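Local coordinates for putative pore-forming toxin (Bacteroides vulgatus ATCC 8482, PDB 3KOG), which is of unknown function but is probably a pore-forming toxin that acts on membranes, at residues F19-V24 and I60-K65. Residues are numbered along the deposited sequence; the frame is centred on the assembly and turned at random.
Sequences FIITPV and ININAK
Ile21 and Pro23 meet Ile60 and Ile62 across the interface between two beta sheets. All the contacts are apolar. The CD1 methyl of Ile21 lies 3.7 Å from CG1 of Ile60, the closest approach between the segments. It also touches the branch point of Ile60, with CB at 4.0 Å from this CD1. The other branch of Ile21 serves a second partner: its CG2 lies 4.1 Å from CD1 of Ile62. The chi1 of Ile21, -67°, sets CG1 beside the backbone N and CG2 beside the carbonyl carbon. CD1, anti to CA, extends towards Ile60, which leaves CG2 for Ile62. Ile62 is shared in the same way. Its CG2 meets CB and CG of the Pro23 ring, 4.0 Å from Pro23 CB, and the two side chains meet at about a right angle.

Segments 19-24 and 60-65 run in the same general direction, 30° apart, with axes 9.0 Å apart at closest approach. This is face-to-face packing of two sheets, as in a beta sandwich, within the DUF3869 region of the transthyretin clan.

Strand 18-27 pairs with strands 48-50 and 85-94 in one sheet. Strand 58-66 is the middle strand of the other, between 39-42 and 69-77. Val75 of strand 69-77 touches both Ile21 and Ile62. Phe42 and Ile40 of strand 39-42 touch Pro23 and Ile62 respectively, extending the apolar layer between the sheets.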
loop_
_atom_site.group_PDB
_atom_site.type_symbol
_atom_site.label_atom_id
_atom_site.label_comp_id
_atom_site.label_asym_id
_atom_site.label_seq_id
_atom_site.Cartn_x
_atom_site.Cartn_y
_atom_site.Cartn_z
ATOM N N PHE A 19 -7.552 1.497 -4.003
ATOM C CA PHE A 19 -6.313 1.022 -3.437
ATOM C C PHE A 19 -5.550 0.260 -4.508
ATOM O O PHE A 19 -6.164 -0.556 -5.214
ATOM C CB PHE A 19 -6.551 0.153 -2.224
ATOM C CG PHE A 19 -5.310 -0.050 -1.390
ATOM C CD1 PHE A 19 -4.952 0.884 -0.436
ATOM C CD2 PHE A 19 -4.536 -1.154 -1.567
ATOM C CE1 PHE A 19 -3.836 0.726 0.313
ATOM C CE2 PHE A 19 -3.386 -1.346 -0.822
ATOM C CZ PHE A 19 -3.041 -0.360 0.141
ATOM N N ILE A 20 -4.271 0.615 -4.684
ATOM C CA ILE A 20 -3.388 -0.013 -5.683
ATOM C C ILE A 20 -2.296 -0.811 -5.032
ATOM O O ILE A 20 -1.561 -0.314 -4.182
ATOM C CB ILE A 20 -2.822 1.043 -6.631
ATOM C CG1 ILE A 20 -3.994 1.752 -7.357
ATOM C CG2 ILE A 20 -1.856 0.424 -7.664
ATOM C CD1 ILE A 20 -3.558 3.033 -8.115
ATOM N N ILE A 21 -2.188 -2.070 -5.429
ATOM C CA ILE A 21 -1.122 -2.932 -5.023
ATOM C C ILE A 21 -0.122 -3.118 -6.156
ATOM O O ILE A 21 -0.494 -3.497 -7.303
ATOM C CB ILE A 21 -1.688 -4.366 -4.648
ATOM C CG1 ILE A 21 -2.575 -4.314 -3.395
ATOM C CG2 ILE A 21 -0.465 -5.383 -4.438
ATOM C CD1 ILE A 21 -3.497 -5.584 -3.244
ATOM N N THR A 22 1.133 -2.840 -5.871
ATOM C CA THR A 22 2.197 -2.941 -6.861
ATOM C C THR A 22 3.206 -4.030 -6.484
ATOM O O THR A 22 4.046 -3.846 -5.611
ATOM C CB THR A 22 2.915 -1.579 -7.056
ATOM O OG1 THR A 22 1.953 -0.574 -7.454
ATOM C CG2 THR A 22 4.005 -1.681 -8.106
ATOM N N PRO A 23 3.148 -5.178 -7.179
ATOM C CA PRO A 23 4.114 -6.244 -6.940
ATOM C C PRO A 23 5.487 -5.885 -7.502
ATOM O O PRO A 23 5.584 -5.246 -8.558
ATOM C CB PRO A 23 3.529 -7.459 -7.711
ATOM C CG PRO A 23 2.245 -7.034 -8.215
ATOM C CD PRO A 23 2.097 -5.582 -8.124
ATOM N N VAL A 24 6.514 -6.222 -6.731
ATOM C CA VAL A 24 7.906 -6.135 -7.110
ATOM C C VAL A 24 8.480 -7.567 -6.940
ATOM O O VAL A 24 8.401 -8.114 -5.818
ATOM C CB VAL A 24 8.657 -5.188 -6.186
ATOM C CG1 VAL A 24 10.154 -5.134 -6.584
ATOM C CG2 VAL A 24 8.008 -3.774 -6.156
ATOM N N ILE A 60 -5.154 -10.203 -0.509
ATOM C CA ILE A 60 -4.884 -10.591 -1.915
ATOM C C ILE A 60 -3.556 -11.351 -1.901
ATOM O O ILE A 60 -2.607 -10.892 -1.264
ATOM C CB ILE A 60 -4.680 -9.334 -2.805
ATOM C CG1 ILE A 60 -5.894 -8.370 -2.701
ATOM C CG2 ILE A 60 -4.375 -9.719 -4.285
ATOM C CD1 ILE A 60 -7.233 -9.031 -3.108
ATOM N N ASN A 61 -3.488 -12.477 -2.593
ATOM C CA ASN A 61 -2.262 -13.222 -2.700
ATOM C C ASN A 61 -1.697 -12.960 -4.101
ATOM O O ASN A 61 -2.414 -13.050 -5.118
ATOM C CB ASN A 61 -2.494 -14.717 -2.481
ATOM C CG ASN A 61 -2.796 -15.066 -1.031
ATOM O OD1 ASN A 61 -2.882 -14.214 -0.166
ATOM N ND2 ASN A 61 -2.984 -16.338 -0.777
ATOM N N ILE A 62 -0.421 -12.635 -4.162
ATOM C CA ILE A 62 0.245 -12.408 -5.466
ATOM C C ILE A 62 1.263 -13.515 -5.698
ATOM O O ILE A 62 2.084 -13.729 -4.836
ATOM C CB ILE A 62 0.938 -11.062 -5.507
ATOM C CG1 ILE A 62 -0.069 -9.926 -5.298
ATOM C CG2 ILE A 62 1.524 -10.804 -6.915
ATOM C CD1 ILE A 62 -0.105 -9.402 -3.894
ATOM N N ASN A 63 1.172 -14.218 -6.823
ATOM C CA ASN A 63 2.123 -15.252 -7.159
ATOM C C ASN A 63 2.977 -14.811 -8.354
ATOM O O ASN A 63 2.496 -14.062 -9.226
ATOM C CB ASN A 63 1.408 -16.564 -7.493
ATOM C CG ASN A 63 0.946 -17.314 -6.244
ATOM O OD1 ASN A 63 -0.002 -16.908 -5.571
ATOM N ND2 ASN A 63 1.613 -18.421 -5.945
ATOM N N ALA A 64 4.219 -15.248 -8.373
ATOM C CA ALA A 64 5.112 -14.954 -9.504
ATOM C C ALA A 64 5.891 -16.184 -9.919
ATOM O O ALA A 64 6.157 -17.039 -9.087
ATOM C CB ALA A 64 6.069 -13.834 -9.109
ATOM N N LYS A 65 6.253 -16.276 -11.199
ATOM C CA LYS A 65 6.984 -17.425 -11.760
ATOM C C LYS A 65 8.024 -16.835 -12.702
ATOM O O LYS A 65 7.697 -15.935 -13.499
ATOM C CB LYS A 65 6.101 -18.365 -12.617
ATOM C CG LYS A 65 5.022 -19.163 -11.919
ATOM C CD LYS A 65 4.395 -20.199 -12.933
#